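Arabinan endo-1,5-alpha-l-arabinosidase A (Cellvibrio cellulosa, PDB 1GYH) cleaves the alpha-1,5-arabinofuranosyl bonds of linear arabinan, a plant cell wall polysaccharide, and releases almost exclusively arabinotriose. Local coordinates at residues V7-M12 against V275-E280; H63-D68 against S81-G86; W141-S146 against E192-L197; Y204-W209 against G261-Y266. One frame throughout, in Å; residues are numbered along the deposited sequence.

Contact 1. Residues V7-M12 against V275-E280; sequences VHDPVM and VLHAYE
His-277, which gives up the most surface here, lays its imidazole against that of His-8 as a face-to-face stack, with centroids of the two rings 3.9 Å apart and planes at 19°. The overlap is close: CE1 of His-277 sits over the centre of the His-8 ring. A chi1 of 72° places CG of His-277 between its backbone N and carbonyl carbon, raising the ring toward the loop, where ND1 accepts a nearly straight bond from Asp-9 N (2.9 Å, 166°). That bond and the stack together limit rotation of the imidazole. At the rim of the His-8 ring, NE2 is hydrogen-bonded to Tyr-279 OH at 2.6 Å, and elsewhere on the rim ND1 donates to Asp-9 OD2 at 3.0 Å. This carboxylate oxygen also pairs with Thr-24. Farther along, the contact turns apolar. Pro-10 rests its CG on Val-275 CG1 at 4.0 Å, and its CD reaches the edge of the His-277 imidazole. Val-275 also meets Met-12 SD, 4.0 Å from the same CG1. The first and last blades of the five-bladed propeller meet in this way, beside Asp-9, probably the proton acceptor of this family 43 active site.

Contact 2. Residues H63-D68 against S81-G86; sequences HLWAPD and SVSAFG
Trp-65 lies between Ser-83 and Phe-85, which approach from opposite sides of the indole plane. On one side CB of Ser-83 makes a CH-pi contact, 3.8 Å from the centroid of the six-membered ring and 19° off its normal, while Ser-83 OG is held by Ser-90. On the other side the Phe-85 ring is inclined at 39° to the indole, with Trp-65 CZ2 above the centre of the phenyl, 3.8 Å from Phe-85 CZ. Trp-65 and Ser-81 are an antiparallel hydrogen-bonded pair of the hairpin formed by strands 63-72 and 75-82, part of one propeller blade. These segments probably contribute His-63 and Gly-86 to the substrate site. Trp-65 N donates to Ser-81 O at 3.0 Å, and Trp-65 O receives two donors from one residue: Ser-81 N at 2.9 Å, in the carbonyl plane, and Ser-81 OG at 3.0 Å, raised 47° out of that plane. OG stands beside its own backbone N, which explains the double grip. Beyond this pair the backbones part, and a water spans the gap, donating to His-63 O and accepting from Ser-83 N at 2.9 Å. Away from the indole, Leu-64 CD2 meets Val-82 CG2 at 3.5 Å.

Contact 3. Residues W141-S146 against E192-L197; sequences WMSFGS and EAPFIL
The Glu-192 carboxylate takes a short hydrogen bond from Ser-146, whose OG lies 2.6 Å from OE1 and meets its anti lone pair, the one facing away from the other oxygen. Ser-146 OG, anti to its backbone N, lies by Glu-192 CB at 3.4 Å, and a chi3 of 4° turns OE1 back toward it. OE2 has a second partner outside, Tyr-220 OH, and the carboxylate is thus held at both oxygens. Glu-192 is probably the proton donor of this enzyme, and Ser-146 probably binds substrate. The two segments belong to different blades of the five-bladed propeller, which meet here at the catalytic cleft. The second strand of one blade faces the innermost strand of the next, their axes 6.2 Å apart at 147°. A single bridge pairs Ser-146 with Glu-192, their CA atoms 4.0 Å apart; its bond runs from Ala-193 N to Gly-145 O at 3.2 Å, almost in line with the carbonyl (C=O...N 161°). Outward from it side chains, not backbone bonds, make the contact. The Pro-194 ring presses its CG against both Phe-144 N and Ser-143 OG, each at 3.5 Å, and the end of Ile-196, CD1, approaches the same hydroxyl at 4.1 Å.

Contact 4. Residues Y204-W209 against G261-Y266; sequences YLFASW and GHNSAY
The strand carrying Phe-206 and Ser-208 runs nearly antiparallel to the one carrying His-262 and Asn-263, with axes 6.3 Å apart and directions at 163°, yet the nearest CA atoms, those of Ser-208 and Gly-261, are still 5.8 Å apart. Side chains and a water fill the interval. Ser-208 does the polar work: its OG, beside its own backbone N, accepts a bond from His-262 N at 2.8 Å (144°) and donates a hydrogen bond to a water, the oxygens 2.7 Å apart. The same water accepts from Asn-263 N at 3.2 Å, so that of two successive peptide N-H groups of strand 257-268 one is met by the hydroxyl and the next by the water that the hydroxyl holds. Next along, Asn-263 and Phe-206 cross at about a right angle. The amide plane stands 76° from the phenyl plane, bringing OD1 to 3.4 Å from Phe-206 CB and ND2 to 3.7 Å from CG. ND2 donates to Ser-264 O from above the carbonyl plane, within its own strand, which limits rotation of the amide. Past it, Phe-206 CE2 touches Ala-265 CB at 4.1 Å. The imidazole of His-262 turns from this interface toward Asp-9 and Ala-193, and His-262 probably belongs to a calcium site. If His-262 binds calcium, Ser-208 would be a second-shell residue, its hydroxyl restraining the backbone N of the residue from which that imidazole projects.

In the fold
All four contacts are buried, though contact 2 reaches the surface at Phe-85. Contacts 1, 3 and 4 each join two blades, setting a second strand against the innermost strand of a neighbour or, in contact 1, mostly the loop leading into it; contact 2 alone joins neighbouring strands of one sheet. Contacts 3 and 4 share the sheet of strands 191-199 and 202-209, with centres about 8 Å apart, while contacts 1 and 4 share that of strands 257-268 and 271-280. Their chemistry differs: stacked imidazoles in contact 1, an indole between a serine and a phenyl ring in contact 2, a hydroxyl-carboxylate bond in contact 3, a bridging water in contact 4. His-262 touches residues of the other three.

Contact 1. Residues V7-M12 against V275-E280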
loop_
_atom_site.group_PDB
_atom_site.type_symbol
_atom_site.label_atom_id
_atom_site.label_comp_id
_atom_site.label_asym_id
_atom_site.label_seq_id
_atom_site.Cartn_x
_atom_site.Cartn_y
_atom_site.Cartn_z
ATOM N N VAL A 7 4.054 -3.507 12.447
ATOM C CA VAL A 7 3.424 -3.719 11.143
ATOM C C VAL A 7 4.347 -3.264 10.032
ATOM O O VAL A 7 5.273 -2.468 10.246
ATOM C CB VAL A 7 2.066 -2.934 11.004
ATOM C CG1 VAL A 7 1.162 -3.282 12.118
ATOM C CG2 VAL A 7 2.278 -1.375 10.911
ATOM N N HIS A 8 4.076 -3.755 8.829
ATOM C CA HIS A 8 4.780 -3.341 7.615
ATOM C C HIS A 8 3.720 -3.193 6.534
ATOM O O HIS A 8 2.898 -4.110 6.314
ATOM C CB HIS A 8 5.831 -4.428 7.203
ATOM C CG HIS A 8 7.063 -3.891 6.533
ATOM N ND1 HIS A 8 7.266 -3.993 5.170
ATOM C CD2 HIS A 8 8.185 -3.296 7.038
ATOM C CE1 HIS A 8 8.445 -3.466 4.861
ATOM N NE2 HIS A 8 9.028 -3.044 5.980
ATOM N N ASP A 9 3.718 -2.049 5.855
ATOM C CA ASP A 9 2.853 -1.809 4.700
ATOM C C ASP A 9 1.362 -1.745 5.115
ATOM O O ASP A 9 0.541 -2.363 4.476
ATOM C CB ASP A 9 3.091 -2.854 3.567
ATOM C CG ASP A 9 4.580 -3.153 3.332
ATOM O OD1 ASP A 9 5.389 -2.172 3.238
ATOM O OD2 ASP A 9 5.020 -4.334 3.243
ATOM N N PRO A 10 1.014 -0.960 6.140
ATOM C CA PRO A 10 -0.338 -0.998 6.728
ATOM C C PRO A 10 -1.438 -0.329 5.920
ATOM O O PRO A 10 -1.209 0.661 5.220
ATOM C CB PRO A 10 -0.164 -0.284 8.055
ATOM C CG PRO A 10 0.831 0.763 7.729
ATOM C CD PRO A 10 1.867 0.025 6.824
ATOM N N VAL A 11 -2.612 -0.937 6.007
ATOM C CA VAL A 11 -3.869 -0.360 5.548
ATOM C C VAL A 11 -4.960 -0.575 6.620
ATOM O O VAL A 11 -4.828 -1.423 7.530
ATOM C CB VAL A 11 -4.320 -0.934 4.205
ATOM C CG1 VAL A 11 -3.344 -0.539 3.068
ATOM C CG2 VAL A 11 -4.536 -2.472 4.304
ATOM N N MET A 12 -6.046 0.200 6.518
ATOM C CA MET A 12 -7.100 0.198 7.556
ATOM C C MET A 12 -8.466 0.425 6.943
ATOM O O MET A 12 -8.589 1.012 5.855
ATOM C CB MET A 12 -6.873 1.307 8.608
ATOM C CG MET A 12 -5.690 1.126 9.552
ATOM S SD MET A 12 -5.380 2.494 10.724
ATOM C CE MET A 12 -6.877 2.610 11.542
ATOM N N VAL A 275 -1.351 6.901 7.217
ATOM C CA VAL A 275 -1.105 5.612 7.938
ATOM C C VAL A 275 0.178 5.010 7.311
ATOM O O VAL A 275 0.266 4.878 6.103
ATOM C CB VAL A 275 -2.298 4.651 7.798
ATOM C CG1 VAL A 275 -2.117 3.324 8.590
ATOM C CG2 VAL A 275 -3.567 5.303 8.335
ATOM N N LEU A 276 1.171 4.707 8.124
ATOM C CA LEU A 276 2.474 4.240 7.608
ATOM C C LEU A 276 3.250 3.395 8.630
ATOM O O LEU A 276 2.849 3.285 9.799
ATOM C CB LEU A 276 3.332 5.441 7.176
ATOM C CG LEU A 276 3.718 6.536 8.182
ATOM C CD1 LEU A 276 4.781 6.040 9.149
ATOM C CD2 LEU A 276 4.282 7.726 7.467
ATOM N N HIS A 277 4.357 2.784 8.184
ATOM C CA HIS A 277 5.291 2.186 9.135
ATOM C C HIS A 277 6.576 2.981 9.194
ATOM O O HIS A 277 6.951 3.645 8.223
ATOM C CB HIS A 277 5.556 0.692 8.861
ATOM C CG HIS A 277 6.396 0.413 7.650
ATOM N ND1 HIS A 277 5.872 -0.146 6.501
ATOM C CD2 HIS A 277 7.721 0.581 7.417
ATOM C CE1 HIS A 277 6.837 -0.313 5.613
ATOM N NE2 HIS A 277 7.966 0.139 6.131
ATOM N N ALA A 278 7.232 2.906 10.339
ATOM C CA ALA A 278 8.458 3.621 10.587
ATOM C C ALA A 278 9.394 2.793 11.459
ATOM O O ALA A 278 8.968 2.232 12.465
ATOM C CB ALA A 278 8.150 5.005 11.242
ATOM N N TYR A 279 10.691 2.778 11.099
ATOM C CA TYR A 279 11.660 1.910 11.794
ATOM C C TYR A 279 12.286 2.584 13.028
ATOM O O TYR A 279 13.010 3.581 12.904
ATOM C CB TYR A 279 12.765 1.455 10.786
ATOM C CG TYR A 279 12.241 0.776 9.508
ATOM C CD1 TYR A 279 11.784 -0.567 9.507
ATOM C CD2 TYR A 279 12.207 1.447 8.296
ATOM C CE1 TYR A 279 11.290 -1.175 8.327
ATOM C CE2 TYR A 279 11.714 0.829 7.120
ATOM C CZ TYR A 279 11.273 -0.494 7.123
ATOM O OH TYR A 279 10.781 -1.119 5.930
ATOM N N GLU A 280 12.065 2.021 14.205
ATOM C CA GLU A 280 12.433 2.663 15.455
ATOM C C GLU A 280 13.856 2.350 15.818
ATOM O O GLU A 280 14.150 1.219 16.247
ATOM C CB GLU A 280 11.526 2.183 16.609
ATOM C CG GLU A 280 11.648 3.030 17.866
ATOM C CD GLU A 280 10.631 2.688 18.952
ATOM O OE1 GLU A 280 9.849 1.726 18.820
ATOM O OE2 GLU A 280 10.638 3.404 19.977
#

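Contact 2. Residues H63-D68 against S81-G86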
loop_
_atom_site.group_PDB
_atom_site.type_symbol
_atom_site.label_atom_id
_atom_site.label_comp_id
_atom_site.label_asym_id
_atom_site.label_seq_id
_atom_site.Cartn_x
_atom_site.Cartn_y
_atom_site.Cartn_z
ATOM N N HIS A 63 4.723 -15.648 3.722
ATOM C CA HIS A 63 4.494 -14.217 3.978
ATOM C C HIS A 63 3.900 -13.520 2.757
ATOM O O HIS A 63 4.535 -13.419 1.703
ATOM C CB HIS A 63 5.784 -13.490 4.392
ATOM C CG HIS A 63 6.311 -13.944 5.710
ATOM N ND1 HIS A 63 6.271 -13.166 6.854
ATOM C CD2 HIS A 63 6.850 -15.129 6.077
ATOM C CE1 HIS A 63 6.774 -13.854 7.861
ATOM N NE2 HIS A 63 7.113 -15.054 7.424
ATOM N N LEU A 64 2.662 -13.046 2.907
ATOM C CA LEU A 64 2.017 -12.232 1.879
ATOM C C LEU A 64 2.322 -10.765 2.123
ATOM O O LEU A 64 2.477 -10.349 3.276
ATOM C CB LEU A 64 0.507 -12.493 1.867
ATOM C CG LEU A 64 0.082 -13.935 1.556
ATOM C CD1 LEU A 64 -1.441 -14.146 1.786
ATOM C CD2 LEU A 64 0.454 -14.263 0.107
ATOM N N TRP A 65 2.438 -9.982 1.043
ATOM C CA TRP A 65 2.928 -8.606 1.156
ATOM C C TRP A 65 1.876 -7.563 0.737
ATOM O O TRP A 65 1.096 -7.801 -0.193
ATOM C CB TRP A 65 4.116 -8.323 0.259
ATOM C CG TRP A 65 5.395 -9.209 0.348
ATOM C CD1 TRP A 65 5.689 -10.202 1.218
ATOM C CD2 TRP A 65 6.504 -9.100 -0.537
ATOM N NE1 TRP A 65 6.926 -10.732 0.921
ATOM C CE2 TRP A 65 7.449 -10.051 -0.157
ATOM C CE3 TRP A 65 6.784 -8.275 -1.626
ATOM C CZ2 TRP A 65 8.678 -10.211 -0.832
ATOM C CZ3 TRP A 65 8.036 -8.423 -2.309
ATOM C CH2 TRP A 65 8.946 -9.394 -1.901
ATOM N N ALA A 66 1.938 -6.413 1.411
ATOM C CA ALA A 66 1.357 -5.124 0.940
ATOM C C ALA A 66 -0.136 -5.199 0.607
ATOM O O ALA A 66 -0.576 -4.965 -0.517
ATOM C CB ALA A 66 2.202 -4.589 -0.250
ATOM N N PRO A 67 -0.946 -5.499 1.610
ATOM C CA PRO A 67 -2.362 -5.661 1.379
ATOM C C PRO A 67 -3.035 -4.285 1.047
ATOM O O PRO A 67 -2.497 -3.205 1.383
ATOM C CB PRO A 67 -2.872 -6.185 2.724
ATOM C CG PRO A 67 -1.923 -5.663 3.746
ATOM C CD PRO A 67 -0.589 -5.640 3.036
ATOM N N ASP A 68 -4.152 -4.347 0.341
ATOM C CA ASP A 68 -5.101 -3.218 0.322
ATOM C C ASP A 68 -6.483 -3.701 0.694
ATOM O O ASP A 68 -6.929 -4.801 0.242
ATOM C CB ASP A 68 -5.124 -2.476 -1.041
ATOM C CG ASP A 68 -5.682 -1.044 -0.911
ATOM O OD1 ASP A 68 -5.308 -0.319 0.037
ATOM O OD2 ASP A 68 -6.473 -0.551 -1.715
ATOM N N SER A 81 -0.169 -9.533 -2.192
ATOM C CA SER A 81 0.935 -9.785 -3.137
ATOM C C SER A 81 1.676 -11.084 -2.754
ATOM O O SER A 81 1.990 -11.313 -1.590
ATOM C CB SER A 81 1.932 -8.608 -3.153
ATOM O OG SER A 81 1.265 -7.340 -3.157
ATOM N N VAL A 82 1.900 -11.926 -3.750
ATOM C CA VAL A 82 2.807 -13.105 -3.675
ATOM C C VAL A 82 4.061 -12.756 -4.491
ATOM O O VAL A 82 3.986 -12.376 -5.653
ATOM C CB VAL A 82 2.108 -14.328 -4.262
ATOM C CG1 VAL A 82 3.107 -15.467 -4.506
ATOM C CG2 VAL A 82 0.971 -14.804 -3.363
ATOM N N SER A 83 5.235 -12.875 -3.890
ATOM C CA SER A 83 6.451 -12.471 -4.571
ATOM C C SER A 83 7.688 -13.218 -4.080
ATOM O O SER A 83 7.584 -14.219 -3.364
ATOM C CB SER A 83 6.641 -10.961 -4.389
ATOM O OG SER A 83 7.584 -10.422 -5.309
ATOM N N ALA A 84 8.842 -12.722 -4.499
ATOM C CA ALA A 84 10.135 -13.180 -4.003
ATOM C C ALA A 84 11.114 -12.027 -3.984
ATOM O O ALA A 84 11.193 -11.229 -4.935
ATOM C CB ALA A 84 10.677 -14.340 -4.910
ATOM N N PHE A 85 11.885 -11.928 -2.915
ATOM C CA PHE A 85 12.774 -10.775 -2.756
ATOM C C PHE A 85 13.717 -10.590 -3.923
ATOM O O PHE A 85 14.365 -11.537 -4.369
ATOM C CB PHE A 85 13.558 -10.851 -1.420
ATOM C CG PHE A 85 12.752 -10.348 -0.232
ATOM C CD1 PHE A 85 12.420 -8.985 -0.127
ATOM C CD2 PHE A 85 12.271 -11.243 0.742
ATOM C CE1 PHE A 85 11.643 -8.500 0.960
ATOM C CE2 PHE A 85 11.507 -10.783 1.849
ATOM C CZ PHE A 85 11.194 -9.407 1.957
ATOM N N GLY A 86 13.774 -9.369 -4.438
ATOM C CA GLY A 86 14.664 -9.050 -5.525
ATOM C C GLY A 86 14.191 -9.384 -6.940
ATOM O O GLY A 86 14.894 -9.063 -7.903
HETATM O O HOH W 1 5.112 -12.890 -1.001
#

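Contact 3. Residues W141-S146 against E192-L197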
loop_
_atom_site.group_PDB
_atom_site.type_symbol
_atom_site.label_atom_id
_atom_site.label_comp_id
_atom_site.label_asym_id
_atom_site.label_seq_id
_atom_site.Cartn_x
_atom_site.Cartn_y
_atom_site.Cartn_z
ATOM N N TRP A 141 -10.342 1.423 -10.283
ATOM C CA TRP A 141 -8.979 1.250 -10.803
ATOM C C TRP A 141 -8.046 0.624 -9.756
ATOM O O TRP A 141 -8.210 0.825 -8.554
ATOM C CB TRP A 141 -8.409 2.612 -11.247
ATOM C CG TRP A 141 -9.243 3.403 -12.275
ATOM C CD1 TRP A 141 -10.357 4.187 -12.025
ATOM C CD2 TRP A 141 -9.008 3.499 -13.686
ATOM N NE1 TRP A 141 -10.826 4.728 -13.195
ATOM C CE2 TRP A 141 -10.004 4.340 -14.226
ATOM C CE3 TRP A 141 -8.039 2.961 -14.555
ATOM C CZ2 TRP A 141 -10.072 4.639 -15.588
ATOM C CZ3 TRP A 141 -8.102 3.252 -15.885
ATOM C CH2 TRP A 141 -9.116 4.092 -16.407
ATOM N N MET A 142 -7.040 -0.123 -10.226
ATOM C CA MET A 142 -5.918 -0.530 -9.375
ATOM C C MET A 142 -4.649 0.166 -9.800
ATOM O O MET A 142 -4.296 0.169 -11.000
ATOM C CB MET A 142 -5.727 -2.073 -9.444
ATOM C CG MET A 142 -4.522 -2.558 -8.620
ATOM S SD MET A 142 -4.199 -4.356 -8.693
ATOM C CE MET A 142 -5.627 -4.985 -7.793
ATOM N N SER A 143 -3.962 0.783 -8.842
ATOM C CA SER A 143 -2.583 1.178 -9.010
ATOM C C SER A 143 -1.693 0.138 -8.318
ATOM O O SER A 143 -2.087 -0.484 -7.353
ATOM C CB SER A 143 -2.303 2.592 -8.454
ATOM O OG SER A 143 -2.454 2.672 -7.035
ATOM N N PHE A 144 -0.483 -0.024 -8.802
ATOM C CA PHE A 144 0.461 -0.952 -8.176
ATOM C C PHE A 144 1.869 -0.688 -8.692
ATOM O O PHE A 144 2.071 0.083 -9.644
ATOM C CB PHE A 144 0.070 -2.424 -8.485
ATOM C CG PHE A 144 0.419 -2.856 -9.911
ATOM C CD1 PHE A 144 -0.451 -2.586 -10.965
ATOM C CD2 PHE A 144 1.622 -3.517 -10.188
ATOM C CE1 PHE A 144 -0.144 -2.953 -12.254
ATOM C CE2 PHE A 144 1.945 -3.891 -11.500
ATOM C CZ PHE A 144 1.079 -3.623 -12.525
ATOM N N GLY A 145 2.851 -1.325 -8.067
ATOM C CA GLY A 145 4.178 -1.377 -8.657
ATOM C C GLY A 145 5.336 -1.164 -7.700
ATOM O O GLY A 145 5.154 -0.708 -6.552
ATOM N N SER A 146 6.526 -1.536 -8.169
ATOM C CA SER A 146 7.779 -1.440 -7.376
ATOM C C SER A 146 8.960 -1.682 -8.289
ATOM O O SER A 146 9.028 -2.736 -8.928
ATOM C CB SER A 146 7.778 -2.517 -6.275
ATOM O OG SER A 146 9.003 -2.522 -5.521
ATOM N N GLU A 192 8.175 2.805 -5.198
ATOM C CA GLU A 192 7.164 1.744 -5.036
ATOM C C GLU A 192 5.938 2.201 -4.230
ATOM O O GLU A 192 5.918 3.288 -3.656
ATOM C CB GLU A 192 7.782 0.480 -4.353
ATOM C CG GLU A 192 8.202 0.657 -2.901
ATOM C CD GLU A 192 8.957 -0.534 -2.320
ATOM O OE1 GLU A 192 9.246 -1.515 -3.087
ATOM O OE2 GLU A 192 9.272 -0.480 -1.088
ATOM N N ALA A 193 4.958 1.316 -4.145
ATOM C CA ALA A 193 3.857 1.399 -3.188
ATOM C C ALA A 193 2.954 2.634 -3.437
ATOM O O ALA A 193 2.777 3.450 -2.546
ATOM C CB ALA A 193 4.379 1.403 -1.753
ATOM N N PRO A 194 2.325 2.712 -4.592
ATOM C CA PRO A 194 1.445 3.862 -4.850
ATOM C C PRO A 194 0.226 3.841 -3.927
ATOM O O PRO A 194 -0.285 2.777 -3.546
ATOM C CB PRO A 194 0.966 3.644 -6.260
ATOM C CG PRO A 194 0.985 2.123 -6.435
ATOM C CD PRO A 194 2.274 1.717 -5.678
ATOM N N PHE A 195 -0.277 5.035 -3.600
ATOM C CA PHE A 195 -1.579 5.101 -2.934
ATOM C C PHE A 195 -2.256 6.385 -3.381
ATOM O O PHE A 195 -1.606 7.429 -3.387
ATOM C CB PHE A 195 -1.453 5.034 -1.401
ATOM C CG PHE A 195 -2.791 4.840 -0.722
ATOM C CD1 PHE A 195 -3.640 5.935 -0.476
ATOM C CD2 PHE A 195 -3.254 3.568 -0.438
ATOM C CE1 PHE A 195 -4.895 5.745 0.101
ATOM C CE2 PHE A 195 -4.474 3.359 0.146
ATOM C CZ PHE A 195 -5.315 4.454 0.432
ATOM N N ILE A 196 -3.511 6.293 -3.827
ATOM C CA ILE A 196 -4.237 7.472 -4.290
ATOM C C ILE A 196 -5.391 7.882 -3.351
ATOM O O ILE A 196 -6.242 7.064 -2.987
ATOM C CB ILE A 196 -4.728 7.267 -5.696
ATOM C CG1 ILE A 196 -3.525 6.935 -6.630
ATOM C CG2 ILE A 196 -5.495 8.538 -6.202
ATOM C CD1 ILE A 196 -3.865 6.416 -7.988
ATOM N N LEU A 197 -5.416 9.172 -3.003
ATOM C CA LEU A 197 -6.520 9.747 -2.206
ATOM C C LEU A 197 -7.152 10.917 -2.961
ATOM O O LEU A 197 -6.472 11.815 -3.411
ATOM C CB LEU A 197 -6.036 10.214 -0.826
ATOM C CG LEU A 197 -7.105 10.862 0.126
ATOM C CD1 LEU A 197 -7.923 9.807 0.772
ATOM C CD2 LEU A 197 -6.428 11.757 1.202
#

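Contact 4. Residues Y204-W209 against G261-Y266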
loop_
_atom_site.group_PDB
_atom_site.type_symbol
_atom_site.label_atom_id
_atom_site.label_comp_id
_atom_site.label_asym_id
_atom_site.label_seq_id
_atom_site.Cartn_x
_atom_site.Cartn_y
_atom_site.Cartn_z
ATOM N N TYR A 204 -4.580 12.738 -5.278
ATOM C CA TYR A 204 -3.202 12.808 -4.784
ATOM C C TYR A 204 -2.562 11.408 -4.792
ATOM O O TYR A 204 -3.073 10.495 -4.154
ATOM C CB TYR A 204 -3.107 13.403 -3.382
ATOM C CG TYR A 204 -3.524 14.875 -3.357
ATOM C CD1 TYR A 204 -4.870 15.234 -3.377
ATOM C CD2 TYR A 204 -2.574 15.889 -3.356
ATOM C CE1 TYR A 204 -5.251 16.589 -3.363
ATOM C CE2 TYR A 204 -2.963 17.262 -3.370
ATOM C CZ TYR A 204 -4.284 17.592 -3.365
ATOM O OH TYR A 204 -4.654 18.932 -3.403
ATOM N N LEU A 205 -1.432 11.298 -5.489
ATOM C CA LEU A 205 -0.648 10.042 -5.573
ATOM C C LEU A 205 0.495 10.143 -4.609
ATOM O O LEU A 205 1.383 11.010 -4.765
ATOM C CB LEU A 205 -0.127 9.816 -7.000
ATOM C CG LEU A 205 0.903 8.662 -7.171
ATOM C CD1 LEU A 205 0.329 7.369 -6.730
ATOM C CD2 LEU A 205 1.345 8.604 -8.611
ATOM N N PHE A 206 0.462 9.288 -3.593
ATOM C CA PHE A 206 1.558 9.122 -2.679
ATOM C C PHE A 206 2.441 7.928 -3.164
ATOM O O PHE A 206 1.925 6.947 -3.653
ATOM C CB PHE A 206 1.042 8.780 -1.265
ATOM C CG PHE A 206 0.138 9.837 -0.655
ATOM C CD1 PHE A 206 0.657 10.866 0.092
ATOM C CD2 PHE A 206 -1.234 9.778 -0.828
ATOM C CE1 PHE A 206 -0.175 11.855 0.623
ATOM C CE2 PHE A 206 -2.067 10.774 -0.283
ATOM C CZ PHE A 206 -1.536 11.776 0.453
ATOM N N ALA A 207 3.743 8.038 -2.969
ATOM C CA ALA A 207 4.691 6.987 -3.331
ATOM C C ALA A 207 5.869 6.998 -2.385
ATOM O O ALA A 207 6.213 8.024 -1.783
ATOM C CB ALA A 207 5.178 7.183 -4.785
ATOM N N SER A 208 6.481 5.812 -2.240
ATOM C CA SER A 208 7.646 5.634 -1.396
ATOM C C SER A 208 8.902 5.657 -2.273
ATOM O O SER A 208 8.965 4.964 -3.274
ATOM C CB SER A 208 7.505 4.327 -0.600
ATOM O OG SER A 208 6.452 4.377 0.367
ATOM N N TRP A 209 9.884 6.473 -1.899
ATOM C CA TRP A 209 11.166 6.563 -2.591
ATOM C C TRP A 209 12.260 6.000 -1.685
ATOM O O TRP A 209 12.181 6.067 -0.436
ATOM C CB TRP A 209 11.515 8.025 -2.942
ATOM C CG TRP A 209 10.944 8.577 -4.249
ATOM C CD1 TRP A 209 10.022 7.993 -5.088
ATOM C CD2 TRP A 209 11.230 9.860 -4.825
ATOM N NE1 TRP A 209 9.757 8.824 -6.154
ATOM C CE2 TRP A 209 10.495 9.965 -6.022
ATOM C CE3 TRP A 209 12.060 10.925 -4.461
ATOM C CZ2 TRP A 209 10.560 11.089 -6.849
ATOM C CZ3 TRP A 209 12.115 12.062 -5.283
ATOM C CH2 TRP A 209 11.379 12.129 -6.457
ATOM N N GLY A 261 7.536 4.828 5.525
ATOM C CA GLY A 261 6.868 4.795 4.255
ATOM C C GLY A 261 5.829 3.698 4.090
ATOM O O GLY A 261 5.219 3.233 5.071
ATOM N N HIS A 262 5.651 3.309 2.831
ATOM C CA HIS A 262 4.602 2.398 2.333
ATOM C C HIS A 262 3.255 2.729 2.954
ATOM O O HIS A 262 2.743 1.975 3.780
ATOM C CB HIS A 262 4.920 0.893 2.516
ATOM C CG HIS A 262 4.093 0.029 1.599
ATOM N ND1 HIS A 262 4.651 -0.804 0.650
ATOM C CD2 HIS A 262 2.759 -0.015 1.394
ATOM C CE1 HIS A 262 3.691 -1.368 -0.059
ATOM N NE2 HIS A 262 2.531 -0.900 0.372
ATOM N N ASN A 263 2.725 3.892 2.580
ATOM C CA ASN A 263 1.576 4.457 3.273
ATOM C C ASN A 263 0.238 4.134 2.666
ATOM O O ASN A 263 0.122 3.695 1.525
ATOM C CB ASN A 263 1.699 6.006 3.347
ATOM C CG ASN A 263 1.361 6.660 2.068
ATOM O OD1 ASN A 263 2.154 6.602 1.134
ATOM N ND2 ASN A 263 0.147 7.266 1.974
ATOM N N SER A 264 -0.789 4.408 3.460
ATOM C CA SER A 264 -2.146 4.564 2.992
ATOM C C SER A 264 -2.626 5.945 3.566
ATOM O O SER A 264 -1.876 6.627 4.279
ATOM C CB SER A 264 -3.035 3.391 3.430
ATOM O OG SER A 264 -2.873 3.040 4.833
ATOM N N ALA A 265 -3.872 6.305 3.256
ATOM C CA ALA A 265 -4.440 7.628 3.628
ATOM C C ALA A 265 -5.958 7.533 3.512
ATOM O O ALA A 265 -6.484 6.850 2.616
ATOM C CB ALA A 265 -3.898 8.728 2.749
ATOM N N TYR A 266 -6.655 8.162 4.458
ATOM C CA TYR A 266 -8.083 8.010 4.590
ATOM C C TYR A 266 -8.736 9.277 5.114
ATOM O O TYR A 266 -8.096 10.096 5.805
ATOM C CB TYR A 266 -8.424 6.879 5.567
ATOM C CG TYR A 266 -7.776 5.551 5.170
ATOM C CD1 TYR A 266 -8.384 4.720 4.248
ATOM C CD2 TYR A 266 -6.557 5.166 5.711
ATOM C CE1 TYR A 266 -7.812 3.497 3.886
ATOM C CE2 TYR A 266 -5.953 3.944 5.354
ATOM C CZ TYR A 266 -6.592 3.114 4.444
ATOM O OH TYR A 266 -6.044 1.902 4.084
HETATM O O HOH W 2 3.883 4.773 -0.240
#